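Local coordinates for protein ATP phosphoribosyltransferase regulatory subunit (Lactococcus lactis, PDB 1Z7M) that serves as the regulatory subunit required for the first step of histidine biosynthesis and may allow feedback control of ATP phosphoribosyltransferase by histidine, at residues T96-L108 and A118-E130. Residues are numbered along the deposited sequence; the frame is centred on the assembly and turned at random.
Sequences TLRYDFTLPLVRL and ARYSYFGKIFRKE
Phe101 lies almost flat on Tyr122: the two rings form an offset stack, planes 8° apart and centroids 4.4 Å from each other. With CG between its backbone N and carbonyl carbon (chi1 56°), Tyr122 presents the centre of its ring face to Phe101 CB. On the opposite face of Phe101 runs the side chain of Arg98, CD above the ring centre, while the edge of the Phe101 ring abuts the backbone at Gly124. Bent at chi2 and chi3, Arg98 then grips a single carbonyl side-on: NE and NH2 both donate to Lys125 O at 2.9 Å, NH2 in the carbonyl plane on a lone pair and NE from above that plane. Two residues further along the strand, Phe127 N donates to Arg98 O (2.9 Å), and Leu97 CD2 sits over the face of the Phe127 ring; Leu97 and Phe127 also pack against Leu97 and Ser62 of the second subunit. This buried part gives way to a looser margin. On the more open side, the partly exposed Arg128 lays its guanidinium off-centre on the buried Tyr99 ring, 20° from parallel, and the phenol oxygen turns to Thr78 O; at the helical end, the partly exposed Leu108 meets Tyr120 obliquely. The loop and helix thus close over one face of strand 118-127 in the mixed, largely antiparallel sheet of the class II aminoacyl-tRNA synthetase fold, here a histidyl-tRNA synthetase-like core.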
loop_
_atom_site.group_PDB
_atom_site.type_symbol
_atom_site.label_atom_id
_atom_site.label_comp_id
_atom_site.label_asym_id
_atom_site.label_seq_id
_atom_site.Cartn_x
_atom_site.Cartn_y
_atom_site.Cartn_z
ATOM N N THR B 96 4.540 4.743 -8.122
ATOM C CA THR B 96 3.647 4.259 -9.152
ATOM C C THR B 96 4.355 3.347 -10.169
ATOM O O THR B 96 5.535 3.517 -10.481
ATOM C CB THR B 96 2.948 5.467 -9.864
ATOM O OG1 THR B 96 2.193 6.221 -8.902
ATOM C CG2 THR B 96 1.990 4.985 -10.939
ATOM N N LEU B 97 3.613 2.357 -10.651
ATOM C CA LEU B 97 4.104 1.414 -11.635
ATOM C C LEU B 97 4.343 2.166 -12.933
ATOM O O LEU B 97 3.558 3.045 -13.284
ATOM C CB LEU B 97 3.064 0.336 -11.863
ATOM C CG LEU B 97 3.690 -1.029 -12.080
ATOM C CD1 LEU B 97 4.438 -1.411 -10.860
ATOM C CD2 LEU B 97 2.652 -2.040 -12.323
ATOM N N ARG B 98 5.403 1.819 -13.663
ATOM C CA ARG B 98 5.715 2.535 -14.897
ATOM C C ARG B 98 4.462 2.946 -15.612
ATOM O O ARG B 98 3.673 2.100 -16.007
ATOM C CB ARG B 98 6.576 1.701 -15.836
ATOM C CG ARG B 98 7.830 2.452 -16.279
ATOM C CD ARG B 98 8.098 2.284 -17.762
ATOM N NE ARG B 98 7.964 0.891 -18.167
ATOM C CZ ARG B 98 8.799 -0.076 -17.812
ATOM N NH1 ARG B 98 9.847 0.190 -17.048
ATOM N NH2 ARG B 98 8.556 -1.319 -18.198
ATOM N N TYR B 99 4.282 4.254 -15.759
ATOM C CA TYR B 99 3.116 4.801 -16.431
ATOM C C TYR B 99 3.461 5.424 -17.777
ATOM O O TYR B 99 2.630 5.452 -18.689
ATOM C CB TYR B 99 2.469 5.874 -15.567
ATOM C CG TYR B 99 1.106 6.307 -16.053
ATOM C CD1 TYR B 99 -0.007 5.494 -15.862
ATOM C CD2 TYR B 99 0.918 7.542 -16.666
ATOM C CE1 TYR B 99 -1.275 5.898 -16.254
ATOM C CE2 TYR B 99 -0.349 7.958 -17.068
ATOM C CZ TYR B 99 -1.441 7.126 -16.849
ATOM O OH TYR B 99 -2.704 7.534 -17.185
ATOM N N ASP B 100 4.686 5.921 -17.903
ATOM C CA ASP B 100 5.104 6.576 -19.128
ATOM C C ASP B 100 6.559 6.292 -19.427
ATOM O O ASP B 100 7.353 6.116 -18.512
ATOM C CB ASP B 100 4.862 8.084 -18.990
ATOM C CG ASP B 100 5.444 8.882 -20.135
ATOM O OD1 ASP B 100 6.566 9.406 -19.984
ATOM O OD2 ASP B 100 4.780 8.986 -21.187
ATOM N N PHE B 101 6.904 6.234 -20.708
ATOM C CA PHE B 101 8.283 5.971 -21.108
ATOM C C PHE B 101 9.048 7.254 -21.427
ATOM O O PHE B 101 10.258 7.300 -21.268
ATOM C CB PHE B 101 8.332 5.053 -22.349
ATOM C CG PHE B 101 8.464 3.583 -22.040
ATOM C CD1 PHE B 101 7.392 2.717 -22.228
ATOM C CD2 PHE B 101 9.670 3.058 -21.588
ATOM C CE1 PHE B 101 7.515 1.343 -21.975
ATOM C CE2 PHE B 101 9.806 1.691 -21.331
ATOM C CZ PHE B 101 8.722 0.831 -21.527
ATOM N N THR B 102 8.350 8.292 -21.880
ATOM C CA THR B 102 9.019 9.543 -22.244
ATOM C C THR B 102 9.647 10.262 -21.051
ATOM O O THR B 102 10.830 10.609 -21.078
ATOM C CB THR B 102 8.058 10.498 -22.976
ATOM O OG1 THR B 102 7.546 9.846 -24.135
ATOM C CG2 THR B 102 8.783 11.723 -23.439
ATOM N N LEU B 103 8.856 10.468 -20.006
ATOM C CA LEU B 103 9.323 11.152 -18.811
ATOM C C LEU B 103 10.648 10.663 -18.259
ATOM O O LEU B 103 11.556 11.457 -18.017
ATOM C CB LEU B 103 8.263 11.071 -17.716
ATOM C CG LEU B 103 7.313 12.258 -17.713
ATOM C CD1 LEU B 103 6.255 12.110 -16.622
ATOM C CD2 LEU B 103 8.144 13.505 -17.496
ATOM N N PRO B 104 10.779 9.353 -18.026
ATOM C CA PRO B 104 12.045 8.841 -17.492
ATOM C C PRO B 104 13.230 8.988 -18.450
ATOM O O PRO B 104 14.371 9.099 -18.015
ATOM C CB PRO B 104 11.714 7.387 -17.152
ATOM C CG PRO B 104 10.669 7.043 -18.146
ATOM C CD PRO B 104 9.792 8.271 -18.172
ATOM N N LEU B 105 12.964 8.998 -19.750
ATOM C CA LEU B 105 14.032 9.159 -20.714
ATOM C C LEU B 105 14.428 10.633 -20.767
ATOM O O LEU B 105 15.586 10.977 -21.030
ATOM C CB LEU B 105 13.592 8.691 -22.101
ATOM C CG LEU B 105 13.119 7.249 -22.286
ATOM C CD1 LEU B 105 13.254 6.854 -23.736
ATOM C CD2 LEU B 105 13.943 6.317 -21.447
ATOM N N VAL B 106 13.465 11.514 -20.529
ATOM C CA VAL B 106 13.756 12.931 -20.552
ATOM C C VAL B 106 14.574 13.277 -19.323
ATOM O O VAL B 106 15.427 14.156 -19.371
ATOM C CB VAL B 106 12.480 13.767 -20.574
ATOM C CG1 VAL B 106 12.807 15.212 -20.310
ATOM C CG2 VAL B 106 11.819 13.641 -21.917
ATOM N N ARG B 107 14.319 12.584 -18.218
ATOM C CA ARG B 107 15.071 12.825 -16.990
ATOM C C ARG B 107 16.517 12.368 -17.193
ATOM O O ARG B 107 17.462 13.061 -16.812
ATOM C CB ARG B 107 14.446 12.056 -15.825
ATOM C CG ARG B 107 15.184 12.206 -14.500
ATOM C CD ARG B 107 14.512 11.386 -13.412
ATOM N NE ARG B 107 14.441 9.973 -13.775
ATOM C CZ ARG B 107 13.528 9.127 -13.312
ATOM N NH1 ARG B 107 12.605 9.555 -12.463
ATOM N NH2 ARG B 107 13.535 7.857 -13.698
ATOM N N LEU B 108 16.680 11.194 -17.797
ATOM C CA LEU B 108 18.005 10.649 -18.058
ATOM C C LEU B 108 18.839 11.685 -18.815
ATOM O O LEU B 108 20.023 11.891 -18.533
ATOM C CB LEU B 108 17.894 9.363 -18.889
ATOM C CG LEU B 108 19.212 8.760 -19.379
ATOM C CD1 LEU B 108 20.082 8.456 -18.191
ATOM C CD2 LEU B 108 18.969 7.508 -20.181
ATOM N N ALA B 118 21.426 13.225 -28.187
ATOM C CA ALA B 118 21.117 11.972 -27.505
ATOM C C ALA B 118 19.959 11.248 -28.191
ATOM O O ALA B 118 18.889 11.829 -28.403
ATOM C CB ALA B 118 20.767 12.243 -26.061
ATOM N N ARG B 119 20.180 9.986 -28.556
ATOM C CA ARG B 119 19.133 9.193 -29.189
ATOM C C ARG B 119 18.832 7.996 -28.293
ATOM O O ARG B 119 19.696 7.163 -28.037
ATOM C CB ARG B 119 19.546 8.705 -30.587
ATOM C CG ARG B 119 19.549 9.768 -31.677
ATOM C CD ARG B 119 20.915 10.427 -31.786
ATOM N NE ARG B 119 20.911 11.647 -32.597
ATOM C CZ ARG B 119 20.616 11.697 -33.892
ATOM N NH1 ARG B 119 20.289 10.585 -34.550
ATOM N NH2 ARG B 119 20.652 12.864 -34.525
ATOM N N TYR B 120 17.595 7.924 -27.823
ATOM C CA TYR B 120 17.150 6.858 -26.935
ATOM C C TYR B 120 16.055 5.975 -27.531
ATOM O O TYR B 120 15.260 6.415 -28.364
ATOM C CB TYR B 120 16.617 7.482 -25.649
ATOM C CG TYR B 120 17.655 8.163 -24.807
ATOM C CD1 TYR B 120 17.301 9.170 -23.907
ATOM C CD2 TYR B 120 18.983 7.768 -24.861
ATOM C CE1 TYR B 120 18.259 9.768 -23.075
ATOM C CE2 TYR B 120 19.943 8.354 -24.036
ATOM C CZ TYR B 120 19.580 9.351 -23.148
ATOM O OH TYR B 120 20.549 9.920 -22.354
ATOM N N SER B 121 16.012 4.724 -27.100
ATOM C CA SER B 121 14.967 3.832 -27.557
ATOM C C SER B 121 14.503 3.004 -26.362
ATOM O O SER B 121 15.226 2.866 -25.377
ATOM C CB SER B 121 15.459 2.929 -28.694
ATOM O OG SER B 121 16.588 2.171 -28.320
ATOM N N TYR B 122 13.284 2.479 -26.436
ATOM C CA TYR B 122 12.740 1.665 -25.362
ATOM C C TYR B 122 11.793 0.587 -25.879
ATOM O O TYR B 122 11.010 0.817 -26.804
ATOM C CB TYR B 122 12.019 2.555 -24.354
ATOM C CG TYR B 122 10.918 3.413 -24.945
ATOM C CD1 TYR B 122 9.634 2.910 -25.146
ATOM C CD2 TYR B 122 11.160 4.745 -25.278
ATOM C CE1 TYR B 122 8.616 3.715 -25.660
ATOM C CE2 TYR B 122 10.152 5.550 -25.791
ATOM C CZ TYR B 122 8.885 5.033 -25.979
ATOM O OH TYR B 122 7.897 5.846 -26.483
ATOM N N PHE B 123 11.892 -0.592 -25.266
ATOM C CA PHE B 123 11.065 -1.741 -25.609
ATOM C C PHE B 123 10.535 -2.311 -24.311
ATOM O O PHE B 123 11.241 -3.022 -23.601
ATOM C CB PHE B 123 11.887 -2.819 -26.320
ATOM C CG PHE B 123 12.597 -2.336 -27.550
ATOM C CD1 PHE B 123 13.671 -1.446 -27.451
ATOM C CD2 PHE B 123 12.192 -2.766 -28.808
ATOM C CE1 PHE B 123 14.324 -0.997 -28.583
ATOM C CE2 PHE B 123 12.843 -2.322 -29.945
ATOM C CZ PHE B 123 13.913 -1.435 -29.832
ATOM N N GLY B 124 9.288 -2.001 -23.995
ATOM C CA GLY B 124 8.729 -2.498 -22.756
ATOM C C GLY B 124 7.292 -2.082 -22.604
ATOM O O GLY B 124 6.680 -1.590 -23.554
ATOM N N LYS B 125 6.744 -2.258 -21.410
ATOM C CA LYS B 125 5.359 -1.897 -21.211
ATOM C C LYS B 125 5.064 -0.949 -20.066
ATOM O O LYS B 125 5.808 -0.879 -19.094
ATOM C CB LYS B 125 4.523 -3.161 -21.063
ATOM C CG LYS B 125 5.017 -4.080 -20.002
ATOM C CD LYS B 125 4.079 -5.263 -19.797
ATOM C CE LYS B 125 4.078 -6.216 -20.974
ATOM N NZ LYS B 125 3.332 -7.460 -20.623
ATOM N N ILE B 126 3.976 -0.195 -20.242
ATOM C CA ILE B 126 3.479 0.763 -19.261
ATOM C C ILE B 126 2.209 0.136 -18.717
ATOM O O ILE B 126 1.628 -0.727 -19.366
ATOM C CB ILE B 126 3.114 2.124 -19.897
ATOM C CG1 ILE B 126 2.112 1.928 -21.026
ATOM C CG2 ILE B 126 4.350 2.810 -20.395
ATOM C CD1 ILE B 126 1.509 3.226 -21.485
ATOM N N PHE B 127 1.782 0.570 -17.537
ATOM C CA PHE B 127 0.592 0.014 -16.910
ATOM C C PHE B 127 -0.437 1.065 -16.547
ATOM O O PHE B 127 -0.193 1.898 -15.673
ATOM C CB PHE B 127 0.988 -0.744 -15.648
ATOM C CG PHE B 127 2.145 -1.678 -15.844
ATOM C CD1 PHE B 127 3.452 -1.218 -15.741
ATOM C CD2 PHE B 127 1.930 -3.016 -16.179
ATOM C CE1 PHE B 127 4.526 -2.077 -15.971
ATOM C CE2 PHE B 127 2.997 -3.878 -16.411
ATOM C CZ PHE B 127 4.293 -3.405 -16.307
ATOM N N ARG B 128 -1.586 1.015 -17.215
ATOM C CA ARG B 128 -2.683 1.954 -16.964
ATOM C C ARG B 128 -3.893 1.103 -16.610
ATOM O O ARG B 128 -3.971 -0.049 -17.024
ATOM C CB ARG B 128 -2.990 2.775 -18.225
ATOM C CG ARG B 128 -1.790 3.516 -18.828
ATOM C CD ARG B 128 -2.003 3.871 -20.320
ATOM N NE ARG B 128 -2.215 5.303 -20.569
ATOM C CZ ARG B 128 -1.309 6.269 -20.376
ATOM N NH1 ARG B 128 -0.090 5.994 -19.926
ATOM N NH2 ARG B 128 -1.632 7.530 -20.636
ATOM N N LYS B 129 -4.831 1.651 -15.844
ATOM C CA LYS B 129 -6.034 0.903 -15.469
ATOM C C LYS B 129 -7.165 1.136 -16.447
ATOM O O LYS B 129 -7.356 2.252 -16.932
ATOM C CB LYS B 129 -6.525 1.318 -14.091
ATOM C CG LYS B 129 -5.705 0.809 -12.966
ATOM C CD LYS B 129 -6.274 1.317 -11.695
ATOM C CE LYS B 129 -5.539 0.744 -10.524
ATOM N NZ LYS B 129 -6.037 1.346 -9.254
ATOM N N GLU B 130 -7.928 0.089 -16.725
ATOM C CA GLU B 130 -9.057 0.205 -17.640
ATOM C C GLU B 130 -10.266 -0.481 -17.006
ATOM O O GLU B 130 -10.105 -1.244 -16.071
ATOM C CB GLU B 130 -8.701 -0.426 -18.991
ATOM C CG GLU B 130 -7.660 0.365 -19.778
ATOM C CD GLU B 130 -8.139 1.762 -20.198
ATOM O OE1 GLU B 130 -7.280 2.663 -20.351
ATOM O OE2 GLU B 130 -9.364 1.961 -20.386
#